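Local atomic coordinates of lactate dehydrogenase (Eimeria maxima, PDB entry 6CT6), a protein that probably catalyses the reversible, NADH-dependent reduction of pyruvate to lactate, and is held here as a ternary complex with NADH and the substrate analogue oxamate. Residues 78-83 and 126-131; 11-16 and 73-78; 153-158 and 247-252; 109-114 and 139-144. One frame throughout, in Å; residues are numbered along the deposited sequence.

Overall arrangement
All four contacts touch the bound NADH, and three of them lie along one mixed sheet. Interaction 2 joins strand 11-15 to the turn before strand 80-83, interaction 1 pairs 80-83 with 126-129, and interaction 3 sets 152-155, the next strand over, against helix 244-259. Interactions 1 and 2 share A78, with centres about 9 Å apart; the centres of interactions 1 and 3 are about 10 Å apart. Interaction 4 packs helices 104-121 and 134-145 together, its centre about 12 Å from that of interaction 1. Along the chain, interaction 2 closes before interaction 1 opens, interactions 1 and 4 alternate, and interaction 3 comes last, joining the last parallel strand of the Rossmann-type fold to helix 244-259 of the C-terminal domain.

Interaction 1: 78-83 and 126-131; sequences ADVVII and FIINIT. With NAI (1,4-dihydronicotinamide adenine dinucleotide), chain D.
Strands 80-83 and 126-129 run parallel, 4.7 Å apart at closest approach, as neighbours within the sheet of the NAD-binding Rossmann-type domain. Five backbone hydrogen bonds join the segments, donors alternating between them. The straightest runs from I128 N to V81 O (2.8 Å, 173° at the hydrogen) and meets the oxygen nearly along its C=O axis, whereas F126 N approaches D79 O from above the carbonyl plane. The last, I130 N to I83 O, is more bent at 141°.

Of all the residues here, I83 buries the largest area against the other segment. Its CB lies 3.5 Å from N129 OD1. CG2, anti to the backbone N, goes still nearer that oxygen, at 3.4 Å, and also faces T131 OG1. The other branch leaves beside the backbone N and ends with CD1 on I127 CG2 (3.8 Å), the two isoleucines lying side by side and pointing the same way. Beyond them helix 104-121 packs on I83 through M111 and V114. The sheet face bearing I82 and I128 turns to helix 244-259; there I82 CG2 meets I130 CD1 at 3.6 Å.

At the strand's end, N129 ND2 donates to T131 O, and T131 OG1 bonds A85 O. I130 CG2 then reaches NAI C2N at 3.4 Å. Backbone bonding plus aliphatic packing is consistent with a firmly placed strand end, from which I130 offers a methyl to the nicotinamide ring.

Interaction 2: 11-16 and 73-78; sequences KIALVG and ECLTNA. With NAI (1,4-dihydronicotinamide adenine dinucleotide), chain D.
Apolar contact carries most of this junction between strand 11-15 and the turn that leads into strand 80-83. L75 supplies its tip: with CG anti to the carbonyl carbon, CD2 is brought to 3.5 Å from A13 CB, tighter than usual van der Waals distance. The same methyl touches V15 CG2 at 3.7 Å, the valine and leucine side chains crossing at about a right angle. A13 CB also meets A78 CB, 3.8 Å away, and K11 CB packs on N77 O (3.6 Å). Helix 104-121 adds A117 against L75 and V114 against V15.

Strand 11-15 is the first strand of the Rossmann-type fold, and G16 after it opens what looks like the GxGxxG loop. V15 extends the apolar surface to the cofactor, its CG1, anti to the backbone N, lying 3.8 Å from NAI C2A of the adenine.

Hydrogen bonds lie within 73-78: L75 to A78 form a type II turn, closed by A78 N on L75 O at 3.0 Å, while E73 O, in the 3-10 segment just before, receives both T76 N and T76 OG1, the hydroxyl on a lone pair at 2.8 Å. K11, bent at chi2 and chi4, turns its ammonium to R9 O and N7 O.

Interaction 3: 153-158 and 247-252; sequences CGMAGM and GTSAIL. With NAI (1,4-dihydronicotinamide adenine dinucleotide), chain D.
The chain runs from strand 152-155 through A156, at the N-cap position, into helix 157-172, and M155 and M158 both direct their CB atoms toward segment 247-252 of helix 244-259; M155 CA lies 5.9 Å from A250 CA, and M158 CA 5.9 Å from S249 CA. No hydrogen bond crosses between 153-158 and 247-252; two methionines do the joining.

M155 has CG anti to the backbone N (chi1 -172°) and bends at both later torsions. Its CG rests on the helix backbone beside A250, 3.7 Å from A250 N, with A250 CB a little farther off. SD lies against S249 CB at 3.7 Å. The folded tail then brings CE back to the cofactor, 3.6 Å from NAI N7N of the carboxamide, so one side chain spans helix and nicotinamide. M155 O lies 2.9 Å from NAI O7N.

M158 also starts with CG anti to the backbone N, and CG lies 3.5 Å from S249 OG. The hydroxyl is engaged within its own helix by A245 O, leaving this approach as packing. A single bend, at chi2, carries M158 on until CE meets L252 CD1 at 4.1 Å, the two chains crossing obliquely.

M155 and A250 also touch I130, beyond the adjacent strand 126-129, while strand 263-272 gives F265 to M158 and L252. V59 of the second subunit packs on M158, S249 and L252, placing this strand-to-helix junction at the contact with the second subunit.

Interaction 4: 109-114 and 139-144; sequences KIMREV and AAVQEA. With NAI (1,4-dihydronicotinamide adenine dinucleotide), chain D.
Two helices of the NAD-binding domain, 104-121 and 134-145, which precede and follow strand 126-129 in the chain, pack here with their segment axes 7.7 Å apart and crossing at -37°. In the apolar part M111 CB rests on A140 CB at 3.9 Å. The M111 chain then bends at chi2 and chi3, so that SD comes to 3.5 Å from V141 CG2 before the tip leads away. A144 fits close to the backbone of the other helix, its CB 3.5 Å from R112 O; small alanines allow this near approach.

A polar margin bridged by two waters runs beside it. R112 NE donates to one water at 2.8 Å, which lies in the guanidinium plane and itself donates to A140 O and E143 OE1. A second water joins R112 NH2 to E143 OE1. The opposite charges thus meet through water, with R112 NH2 5.0 Å from E143 OE1, while the direct salt bridge of R112 goes to D327.

I110, on helix 104-121, sets CG2 3.6 Å from NAI N6A of the adenine. Strand 80-83 adjoins both helices, I83 also touching V141, and strand 281-289 brings Y281 to A139 and Q142.

Interaction 1: 78-83 and 126-131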
# COMPACT_ATOMS: atom_id res chain seq x y z
N ALA B 78 6.84 -15.72 16.21
CA ALA B 78 7.04 -15.17 14.88
C ALA B 78 8.01 -16.03 14.09
O ALA B 78 9.05 -16.47 14.61
CB ALA B 78 7.57 -13.74 14.97
N ASP B 79 7.67 -16.29 12.83
CA ASP B 79 8.59 -16.97 11.93
C ASP B 79 9.51 -15.99 11.21
O ASP B 79 10.66 -16.34 10.91
CB ASP B 79 7.80 -17.78 10.89
CG ASP B 79 6.93 -18.85 11.52
OD1 ASP B 79 7.47 -19.71 12.25
OD2 ASP B 79 5.70 -18.82 11.31
N VAL B 80 9.04 -14.78 10.94
CA VAL B 80 9.84 -13.74 10.31
C VAL B 80 9.58 -12.43 11.04
O VAL B 80 8.45 -12.15 11.44
CB VAL B 80 9.52 -13.61 8.81
CG1 VAL B 80 10.29 -12.45 8.18
CG2 VAL B 80 9.84 -14.91 8.08
N VAL B 81 10.63 -11.62 11.20
CA VAL B 81 10.53 -10.28 11.77
C VAL B 81 11.14 -9.32 10.77
O VAL B 81 12.28 -9.50 10.33
CB VAL B 81 11.25 -10.18 13.13
CG1 VAL B 81 11.13 -8.77 13.70
CG2 VAL B 81 10.70 -11.19 14.13
N ILE B 82 10.37 -8.29 10.39
CA ILE B 82 10.85 -7.24 9.50
C ILE B 82 10.80 -5.92 10.27
O ILE B 82 9.73 -5.51 10.74
CB ILE B 82 10.03 -7.15 8.20
CG1 ILE B 82 9.84 -8.54 7.58
CG2 ILE B 82 10.73 -6.24 7.21
CD1 ILE B 82 8.96 -8.56 6.33
N ILE B 83 11.95 -5.26 10.38
CA ILE B 83 12.14 -4.12 11.28
C ILE B 83 12.16 -2.83 10.47
O ILE B 83 13.02 -2.65 9.61
CB ILE B 83 13.43 -4.25 12.10
CG1 ILE B 83 13.41 -5.51 12.97
CG2 ILE B 83 13.63 -3.02 12.99
CD1 ILE B 83 14.78 -5.93 13.47
N PHE B 126 13.65 -15.64 11.30
CA PHE B 126 14.46 -14.99 10.28
C PHE B 126 14.19 -13.49 10.34
O PHE B 126 13.03 -13.07 10.32
CB PHE B 126 14.13 -15.56 8.90
CG PHE B 126 15.00 -15.04 7.79
CD1 PHE B 126 16.33 -15.40 7.70
CD2 PHE B 126 14.47 -14.19 6.83
CE1 PHE B 126 17.13 -14.93 6.68
CE2 PHE B 126 15.26 -13.72 5.80
CZ PHE B 126 16.59 -14.08 5.72
N ILE B 127 15.25 -12.69 10.40
CA ILE B 127 15.14 -11.26 10.68
C ILE B 127 15.63 -10.46 9.48
O ILE B 127 16.74 -10.68 8.98
CB ILE B 127 15.92 -10.87 11.94
CG1 ILE B 127 15.39 -11.64 13.15
CG2 ILE B 127 15.82 -9.37 12.22
CD1 ILE B 127 16.37 -12.63 13.69
N ILE B 128 14.80 -9.52 9.02
CA ILE B 128 15.13 -8.59 7.95
C ILE B 128 15.05 -7.18 8.53
O ILE B 128 13.97 -6.76 8.98
CB ILE B 128 14.19 -8.73 6.75
CG1 ILE B 128 14.20 -10.15 6.18
CG2 ILE B 128 14.56 -7.71 5.66
CD1 ILE B 128 13.01 -10.45 5.28
N ASN B 129 16.15 -6.44 8.48
CA ASN B 129 16.13 -5.05 8.92
C ASN B 129 16.05 -4.12 7.72
O ASN B 129 16.60 -4.39 6.66
CB ASN B 129 17.37 -4.68 9.74
CG ASN B 129 17.32 -3.25 10.24
OD1 ASN B 129 16.47 -2.91 11.06
ND2 ASN B 129 18.20 -2.40 9.73
N ILE B 130 15.35 -3.00 7.91
CA ILE B 130 15.23 -1.97 6.89
C ILE B 130 15.74 -0.64 7.44
O ILE B 130 16.25 0.20 6.69
CB ILE B 130 13.78 -1.85 6.40
CG1 ILE B 130 13.31 -3.18 5.79
CG2 ILE B 130 13.65 -0.74 5.36
CD1 ILE B 130 11.82 -3.24 5.49
N THR B 131 15.63 -0.44 8.76
CA THR B 131 15.94 0.86 9.37
C THR B 131 17.35 1.32 9.01
O THR B 131 18.32 0.56 9.11
CB THR B 131 15.79 0.77 10.89
OG1 THR B 131 14.45 0.40 11.22
CG2 THR B 131 16.13 2.10 11.56
PA NAI D . 7.98 5.74 9.65
O1A NAI D . 8.36 6.87 10.58
O2A NAI D . 6.75 5.87 8.77
O5B NAI D . 7.81 4.42 10.55
C5B NAI D . 8.70 4.15 11.63
C4B NAI D . 7.88 3.61 12.78
O4B NAI D . 8.71 3.01 13.78
C3B NAI D . 7.07 4.70 13.48
O3B NAI D . 5.68 4.41 13.36
C2B NAI D . 7.53 4.65 14.93
O2B NAI D . 6.47 4.90 15.85
C1B NAI D . 8.04 3.23 15.02
N9A NAI D . 8.92 2.94 16.18
C8A NAI D . 9.75 3.76 16.85
N7A NAI D . 10.36 3.07 17.86
C5A NAI D . 9.91 1.80 17.83
C6A NAI D . 10.12 0.56 18.59
N6A NAI D . 10.98 0.51 19.63
N1A NAI D . 9.44 -0.54 18.21
C2A NAI D . 8.58 -0.53 17.17
N3A NAI D . 8.33 0.57 16.44
C4A NAI D . 8.96 1.73 16.72
O3 NAI D . 9.26 5.40 8.73
PN NAI D . 9.24 4.50 7.38
O1N NAI D . 8.93 5.39 6.21
O2N NAI D . 8.40 3.26 7.63
O5D NAI D . 10.79 4.08 7.28
C5D NAI D . 11.35 3.26 8.30
C4D NAI D . 12.86 3.11 8.14
O4D NAI D . 13.19 2.49 6.88
C3D NAI D . 13.56 4.45 8.17
O3D NAI D . 14.73 4.35 8.98
C2D NAI D . 13.93 4.70 6.72
O2D NAI D . 15.07 5.56 6.57
C1D NAI D . 14.21 3.28 6.27
N1N NAI D . 14.26 3.05 4.82
C2N NAI D . 15.14 2.12 4.42
C3N NAI D . 15.30 1.78 3.10
C7N NAI D . 16.33 0.73 2.78
O7N NAI D . 16.78 0.05 3.69
N7N NAI D . 16.74 0.56 1.53
C4N NAI D . 14.49 2.43 2.02
C5N NAI D . 13.57 3.42 2.56
C6N NAI D . 13.48 3.69 3.93

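Interaction 2: 11-16 and 73-78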
# COMPACT_ATOMS: atom_id res chain seq x y z
N LYS B 11 3.68 -16.82 10.64
CA LYS B 11 3.43 -15.66 11.49
C LYS B 11 4.51 -14.61 11.20
O LYS B 11 5.69 -14.84 11.47
CB LYS B 11 3.41 -16.06 12.96
CG LYS B 11 2.46 -17.23 13.26
CD LYS B 11 1.03 -16.95 12.78
CE LYS B 11 0.08 -18.13 12.98
NZ LYS B 11 0.75 -19.45 13.12
N ILE B 12 4.09 -13.48 10.64
CA ILE B 12 4.99 -12.42 10.20
C ILE B 12 4.85 -11.25 11.16
O ILE B 12 3.76 -10.68 11.28
CB ILE B 12 4.68 -11.99 8.75
CG1 ILE B 12 4.77 -13.19 7.81
CG2 ILE B 12 5.62 -10.87 8.30
CD1 ILE B 12 3.92 -13.04 6.57
N ALA B 13 5.94 -10.88 11.82
CA ALA B 13 5.94 -9.79 12.79
C ALA B 13 6.61 -8.57 12.19
O ALA B 13 7.79 -8.61 11.82
CB ALA B 13 6.66 -10.21 14.08
N LEU B 14 5.86 -7.47 12.10
CA LEU B 14 6.36 -6.21 11.55
C LEU B 14 6.63 -5.27 12.72
O LEU B 14 5.70 -4.73 13.33
CB LEU B 14 5.35 -5.63 10.56
CG LEU B 14 4.94 -6.58 9.42
CD1 LEU B 14 4.01 -5.89 8.43
CD2 LEU B 14 6.14 -7.17 8.69
N VAL B 15 7.91 -5.08 13.04
CA VAL B 15 8.33 -4.21 14.13
C VAL B 15 8.50 -2.81 13.55
O VAL B 15 9.54 -2.48 12.98
CB VAL B 15 9.61 -4.72 14.80
CG1 VAL B 15 10.12 -3.71 15.83
CG2 VAL B 15 9.34 -6.05 15.48
N GLY B 16 7.47 -1.99 13.71
CA GLY B 16 7.36 -0.71 13.04
C GLY B 16 6.14 -0.72 12.14
O GLY B 16 6.06 -1.53 11.21
N GLU B 73 5.63 -8.63 23.50
CA GLU B 73 5.30 -10.05 23.60
C GLU B 73 4.49 -10.53 22.40
O GLU B 73 4.32 -11.75 22.25
CB GLU B 73 4.53 -10.34 24.89
CG GLU B 73 3.06 -9.93 24.87
CD GLU B 73 2.45 -9.93 26.26
OE1 GLU B 73 2.43 -11.00 26.90
OE2 GLU B 73 1.99 -8.86 26.71
N CYS B 74 4.01 -9.62 21.55
CA CYS B 74 3.35 -10.03 20.32
C CYS B 74 4.31 -10.73 19.36
O CYS B 74 3.84 -11.36 18.40
CB CYS B 74 2.72 -8.82 19.63
SG CYS B 74 3.89 -7.76 18.72
N LEU B 75 5.62 -10.63 19.59
CA LEU B 75 6.59 -11.34 18.76
C LEU B 75 6.62 -12.83 19.04
O LEU B 75 7.27 -13.56 18.29
CB LEU B 75 7.99 -10.76 18.99
CG LEU B 75 8.21 -9.30 18.61
CD1 LEU B 75 9.62 -8.86 18.97
CD2 LEU B 75 7.95 -9.08 17.13
N THR B 76 5.93 -13.30 20.08
CA THR B 76 5.97 -14.71 20.42
C THR B 76 5.52 -15.54 19.23
O THR B 76 4.44 -15.33 18.67
CB THR B 76 5.08 -14.99 21.63
OG1 THR B 76 5.53 -14.21 22.75
CG2 THR B 76 5.14 -16.47 22.01
N ASN B 77 6.37 -16.49 18.83
CA ASN B 77 6.09 -17.46 17.78
C ASN B 77 6.18 -16.86 16.38
O ASN B 77 5.65 -17.44 15.43
CB ASN B 77 4.72 -18.13 17.95
CG ASN B 77 4.65 -18.98 19.20
OD1 ASN B 77 5.66 -19.51 19.66
ND2 ASN B 77 3.45 -19.11 19.76
N ALA B 78 6.84 -15.72 16.21
CA ALA B 78 7.04 -15.17 14.88
C ALA B 78 8.01 -16.03 14.09
O ALA B 78 9.05 -16.47 14.61
CB ALA B 78 7.57 -13.74 14.97
PA NAI D . 7.98 5.74 9.65
O1A NAI D . 8.36 6.87 10.58
O2A NAI D . 6.75 5.87 8.77
O5B NAI D . 7.81 4.42 10.55
C5B NAI D . 8.70 4.15 11.63
C4B NAI D . 7.88 3.61 12.78
O4B NAI D . 8.71 3.01 13.78
C3B NAI D . 7.07 4.70 13.48
O3B NAI D . 5.68 4.41 13.36
C2B NAI D . 7.53 4.65 14.93
O2B NAI D . 6.47 4.90 15.85
C1B NAI D . 8.04 3.23 15.02
N9A NAI D . 8.92 2.94 16.18
C8A NAI D . 9.75 3.76 16.85
N7A NAI D . 10.36 3.07 17.86
C5A NAI D . 9.91 1.80 17.83
C6A NAI D . 10.12 0.56 18.59
N6A NAI D . 10.98 0.51 19.63
N1A NAI D . 9.44 -0.54 18.21
C2A NAI D . 8.58 -0.53 17.17
N3A NAI D . 8.33 0.57 16.44
C4A NAI D . 8.96 1.73 16.72
O3 NAI D . 9.26 5.40 8.73
PN NAI D . 9.24 4.50 7.38
O1N NAI D . 8.93 5.39 6.21
O2N NAI D . 8.40 3.26 7.63
O5D NAI D . 10.79 4.08 7.28
C5D NAI D . 11.35 3.26 8.30
C4D NAI D . 12.86 3.11 8.14
O4D NAI D . 13.19 2.49 6.88
C3D NAI D . 13.56 4.45 8.17
O3D NAI D . 14.73 4.35 8.98
C2D NAI D . 13.93 4.70 6.72
O2D NAI D . 15.07 5.56 6.57
C1D NAI D . 14.21 3.28 6.27
N1N NAI D . 14.26 3.05 4.82
C2N NAI D . 15.14 2.12 4.42
C3N NAI D . 15.30 1.78 3.10
C7N NAI D . 16.33 0.73 2.78
O7N NAI D . 16.78 0.05 3.69
N7N NAI D . 16.74 0.56 1.53
C4N NAI D . 14.49 2.43 2.02
C5N NAI D . 13.57 3.42 2.56
C6N NAI D . 13.48 3.69 3.93

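Interaction 3: 153-158 and 247-252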
# COMPACT_ATOMS: atom_id res chain seq x y z
N CYS B 153 19.59 -10.32 7.97
CA CYS B 153 20.15 -9.55 6.87
C CYS B 153 19.43 -8.21 6.81
O CYS B 153 18.46 -7.97 7.53
CB CYS B 153 20.01 -10.28 5.53
SG CYS B 153 18.30 -10.54 5.01
N GLY B 154 19.92 -7.34 5.95
CA GLY B 154 19.31 -6.04 5.72
C GLY B 154 18.79 -5.95 4.29
O GLY B 154 19.44 -6.42 3.36
N MET B 155 17.62 -5.35 4.14
CA MET B 155 17.06 -5.06 2.82
C MET B 155 17.61 -3.74 2.33
O MET B 155 17.42 -2.70 2.98
CB MET B 155 15.53 -5.01 2.87
CG MET B 155 14.84 -4.91 1.50
SD MET B 155 15.11 -3.39 0.57
CE MET B 155 14.32 -2.16 1.60
N ALA B 156 18.31 -3.77 1.20
CA ALA B 156 18.64 -2.54 0.49
C ALA B 156 18.94 -2.83 -0.97
O ALA B 156 18.42 -2.15 -1.87
CB ALA B 156 19.82 -1.83 1.15
N GLY B 157 19.78 -3.83 -1.23
CA GLY B 157 20.22 -4.08 -2.59
C GLY B 157 19.09 -4.38 -3.55
O GLY B 157 19.12 -3.98 -4.72
N MET B 158 18.07 -5.11 -3.08
CA MET B 158 16.92 -5.39 -3.94
C MET B 158 16.26 -4.11 -4.42
O MET B 158 15.88 -3.99 -5.59
CB MET B 158 15.91 -6.28 -3.20
CG MET B 158 14.68 -6.64 -4.02
SD MET B 158 15.10 -7.56 -5.51
CE MET B 158 13.48 -8.03 -6.11
N GLY B 247 8.97 -1.77 0.70
CA GLY B 247 8.17 -2.78 1.38
C GLY B 247 8.05 -4.06 0.57
O GLY B 247 8.14 -5.16 1.11
N THR B 248 7.85 -3.93 -0.74
CA THR B 248 7.74 -5.10 -1.60
C THR B 248 9.06 -5.86 -1.66
O THR B 248 9.07 -7.10 -1.63
CB THR B 248 7.29 -4.68 -2.99
OG1 THR B 248 6.09 -3.89 -2.89
CG2 THR B 248 7.01 -5.88 -3.89
N SER B 249 10.18 -5.15 -1.72
CA SER B 249 11.49 -5.80 -1.71
C SER B 249 11.67 -6.66 -0.47
O SER B 249 12.06 -7.83 -0.56
CB SER B 249 12.60 -4.76 -1.81
OG SER B 249 12.55 -4.06 -3.04
N ALA B 250 11.39 -6.09 0.71
CA ALA B 250 11.52 -6.84 1.95
C ALA B 250 10.60 -8.05 1.97
O ALA B 250 11.00 -9.13 2.44
CB ALA B 250 11.23 -5.94 3.15
N ILE B 251 9.38 -7.90 1.47
CA ILE B 251 8.41 -8.99 1.54
C ILE B 251 8.82 -10.14 0.63
O ILE B 251 8.63 -11.31 0.96
CB ILE B 251 7.00 -8.46 1.21
CG1 ILE B 251 6.40 -7.74 2.43
CG2 ILE B 251 6.07 -9.58 0.75
CD1 ILE B 251 6.03 -8.65 3.60
N LEU B 252 9.39 -9.83 -0.54
CA LEU B 252 9.86 -10.89 -1.42
C LEU B 252 10.99 -11.69 -0.77
O LEU B 252 11.06 -12.91 -0.92
CB LEU B 252 10.31 -10.32 -2.77
CG LEU B 252 9.21 -9.74 -3.66
CD1 LEU B 252 9.77 -9.30 -5.01
CD2 LEU B 252 8.07 -10.75 -3.86
PA NAI D . 7.98 5.74 9.65
O1A NAI D . 8.36 6.87 10.58
O2A NAI D . 6.75 5.87 8.77
O5B NAI D . 7.81 4.42 10.55
C5B NAI D . 8.70 4.15 11.63
C4B NAI D . 7.88 3.61 12.78
O4B NAI D . 8.71 3.01 13.78
C3B NAI D . 7.07 4.70 13.48
O3B NAI D . 5.68 4.41 13.36
C2B NAI D . 7.53 4.65 14.93
O2B NAI D . 6.47 4.90 15.85
C1B NAI D . 8.04 3.23 15.02
N9A NAI D . 8.92 2.94 16.18
C8A NAI D . 9.75 3.76 16.85
N7A NAI D . 10.36 3.07 17.86
C5A NAI D . 9.91 1.80 17.83
C6A NAI D . 10.12 0.56 18.59
N6A NAI D . 10.98 0.51 19.63
N1A NAI D . 9.44 -0.54 18.21
C2A NAI D . 8.58 -0.53 17.17
N3A NAI D . 8.33 0.57 16.44
C4A NAI D . 8.96 1.73 16.72
O3 NAI D . 9.26 5.40 8.73
PN NAI D . 9.24 4.50 7.38
O1N NAI D . 8.93 5.39 6.21
O2N NAI D . 8.40 3.26 7.63
O5D NAI D . 10.79 4.08 7.28
C5D NAI D . 11.35 3.26 8.30
C4D NAI D . 12.86 3.11 8.14
O4D NAI D . 13.19 2.49 6.88
C3D NAI D . 13.56 4.45 8.17
O3D NAI D . 14.73 4.35 8.98
C2D NAI D . 13.93 4.70 6.72
O2D NAI D . 15.07 5.56 6.57
C1D NAI D . 14.21 3.28 6.27
N1N NAI D . 14.26 3.05 4.82
C2N NAI D . 15.14 2.12 4.42
C3N NAI D . 15.30 1.78 3.10
C7N NAI D . 16.33 0.73 2.78
O7N NAI D . 16.78 0.05 3.69
N7N NAI D . 16.74 0.56 1.53
C4N NAI D . 14.49 2.43 2.02
C5N NAI D . 13.57 3.42 2.56
C6N NAI D . 13.48 3.69 3.93

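Interaction 4: 109-114 and 139-144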
# COMPACT_ATOMS: atom_id res chain seq x y z
N LYS B 109 19.85 2.83 19.63
CA LYS B 109 19.30 2.35 20.90
C LYS B 109 17.98 1.63 20.68
O LYS B 109 17.68 0.65 21.38
CB LYS B 109 19.13 3.51 21.88
CG LYS B 109 20.45 4.13 22.32
CD LYS B 109 20.32 4.88 23.64
CE LYS B 109 21.63 5.52 24.04
NZ LYS B 109 22.74 4.54 24.19
N ILE B 110 17.17 2.09 19.73
CA ILE B 110 15.93 1.39 19.40
C ILE B 110 16.24 -0.00 18.85
O ILE B 110 15.60 -0.99 19.21
CB ILE B 110 15.09 2.22 18.41
CG1 ILE B 110 14.57 3.48 19.10
CG2 ILE B 110 13.93 1.40 17.85
CD1 ILE B 110 13.95 4.50 18.17
N MET B 111 17.24 -0.09 17.96
CA MET B 111 17.62 -1.39 17.41
C MET B 111 18.01 -2.38 18.51
O MET B 111 17.79 -3.58 18.36
CB MET B 111 18.79 -1.23 16.44
CG MET B 111 18.44 -0.49 15.15
SD MET B 111 17.16 -1.27 14.16
CE MET B 111 15.68 -0.44 14.74
N ARG B 112 18.58 -1.89 19.62
CA ARG B 112 19.03 -2.78 20.67
C ARG B 112 17.88 -3.23 21.57
O ARG B 112 17.90 -4.36 22.07
CB ARG B 112 20.14 -2.11 21.48
CG ARG B 112 21.44 -2.00 20.68
CD ARG B 112 22.48 -1.13 21.35
NE ARG B 112 23.72 -1.09 20.57
CZ ARG B 112 24.63 -0.13 20.64
NH1 ARG B 112 24.46 0.90 21.47
NH2 ARG B 112 25.72 -0.18 19.89
N GLU B 113 16.86 -2.38 21.77
CA GLU B 113 15.64 -2.84 22.41
C GLU B 113 14.95 -3.90 21.56
O GLU B 113 14.49 -4.93 22.07
CB GLU B 113 14.69 -1.66 22.66
CG GLU B 113 15.28 -0.49 23.45
CD GLU B 113 15.61 -0.86 24.89
OE1 GLU B 113 14.96 -1.77 25.44
OE2 GLU B 113 16.52 -0.22 25.46
N VAL B 114 14.87 -3.67 20.25
CA VAL B 114 14.23 -4.64 19.35
C VAL B 114 14.99 -5.96 19.38
O VAL B 114 14.40 -7.04 19.52
CB VAL B 114 14.14 -4.07 17.92
CG1 VAL B 114 13.74 -5.15 16.92
CG2 VAL B 114 13.14 -2.93 17.87
N ALA B 139 23.63 -4.77 12.19
CA ALA B 139 24.59 -5.31 13.14
C ALA B 139 24.14 -5.06 14.58
O ALA B 139 24.26 -5.94 15.44
CB ALA B 139 25.97 -4.70 12.90
N ALA B 140 23.62 -3.86 14.86
CA ALA B 140 23.15 -3.55 16.20
C ALA B 140 22.06 -4.53 16.64
O ALA B 140 22.07 -5.01 17.78
CB ALA B 140 22.63 -2.11 16.26
N VAL B 141 21.12 -4.83 15.75
CA VAL B 141 20.08 -5.81 16.06
C VAL B 141 20.71 -7.17 16.35
O VAL B 141 20.40 -7.81 17.36
CB VAL B 141 19.06 -5.90 14.91
CG1 VAL B 141 18.02 -6.98 15.19
CG2 VAL B 141 18.38 -4.55 14.69
N GLN B 142 21.60 -7.62 15.47
CA GLN B 142 22.20 -8.95 15.62
C GLN B 142 22.86 -9.10 16.98
O GLN B 142 22.63 -10.08 17.70
CB GLN B 142 23.22 -9.20 14.50
CG GLN B 142 23.73 -10.64 14.43
CD GLN B 142 24.69 -10.98 15.55
OE1 GLN B 142 25.58 -10.20 15.88
NE2 GLN B 142 24.51 -12.16 16.14
N GLU B 143 23.69 -8.13 17.36
CA GLU B 143 24.43 -8.23 18.61
C GLU B 143 23.48 -8.30 19.81
O GLU B 143 23.70 -9.09 20.73
CB GLU B 143 25.39 -7.05 18.74
CG GLU B 143 26.46 -7.05 17.66
CD GLU B 143 27.11 -5.69 17.46
OE1 GLU B 143 26.74 -4.74 18.18
OE2 GLU B 143 27.98 -5.57 16.58
N ALA B 144 22.42 -7.49 19.80
CA ALA B 144 21.48 -7.49 20.91
C ALA B 144 20.62 -8.75 20.93
O ALA B 144 20.23 -9.21 22.00
CB ALA B 144 20.59 -6.25 20.85
PA NAI D . 7.98 5.74 9.65
O1A NAI D . 8.36 6.87 10.58
O2A NAI D . 6.75 5.87 8.77
O5B NAI D . 7.81 4.42 10.55
C5B NAI D . 8.70 4.15 11.63
C4B NAI D . 7.88 3.61 12.78
O4B NAI D . 8.71 3.01 13.78
C3B NAI D . 7.07 4.70 13.48
O3B NAI D . 5.68 4.41 13.36
C2B NAI D . 7.53 4.65 14.93
O2B NAI D . 6.47 4.90 15.85
C1B NAI D . 8.04 3.23 15.02
N9A NAI D . 8.92 2.94 16.18
C8A NAI D . 9.75 3.76 16.85
N7A NAI D . 10.36 3.07 17.86
C5A NAI D . 9.91 1.80 17.83
C6A NAI D . 10.12 0.56 18.59
N6A NAI D . 10.98 0.51 19.63
N1A NAI D . 9.44 -0.54 18.21
C2A NAI D . 8.58 -0.53 17.17
N3A NAI D . 8.33 0.57 16.44
C4A NAI D . 8.96 1.73 16.72
O3 NAI D . 9.26 5.40 8.73
PN NAI D . 9.24 4.50 7.38
O1N NAI D . 8.93 5.39 6.21
O2N NAI D . 8.40 3.26 7.63
O5D NAI D . 10.79 4.08 7.28
C5D NAI D . 11.35 3.26 8.30
C4D NAI D . 12.86 3.11 8.14
O4D NAI D . 13.19 2.49 6.88
C3D NAI D . 13.56 4.45 8.17
O3D NAI D . 14.73 4.35 8.98
C2D NAI D . 13.93 4.70 6.72
O2D NAI D . 15.07 5.56 6.57
C1D NAI D . 14.21 3.28 6.27
N1N NAI D . 14.26 3.05 4.82
C2N NAI D . 15.14 2.12 4.42
C3N NAI D . 15.30 1.78 3.10
C7N NAI D . 16.33 0.73 2.78
O7N NAI D . 16.78 0.05 3.69
N7N NAI D . 16.74 0.56 1.53
C4N NAI D . 14.49 2.43 2.02
C5N NAI D . 13.57 3.42 2.56
C6N NAI D . 13.48 3.69 3.93
O HOH W 1 24.11 -3.66 19.48
O HOH W 2 26.10 -1.92 17.40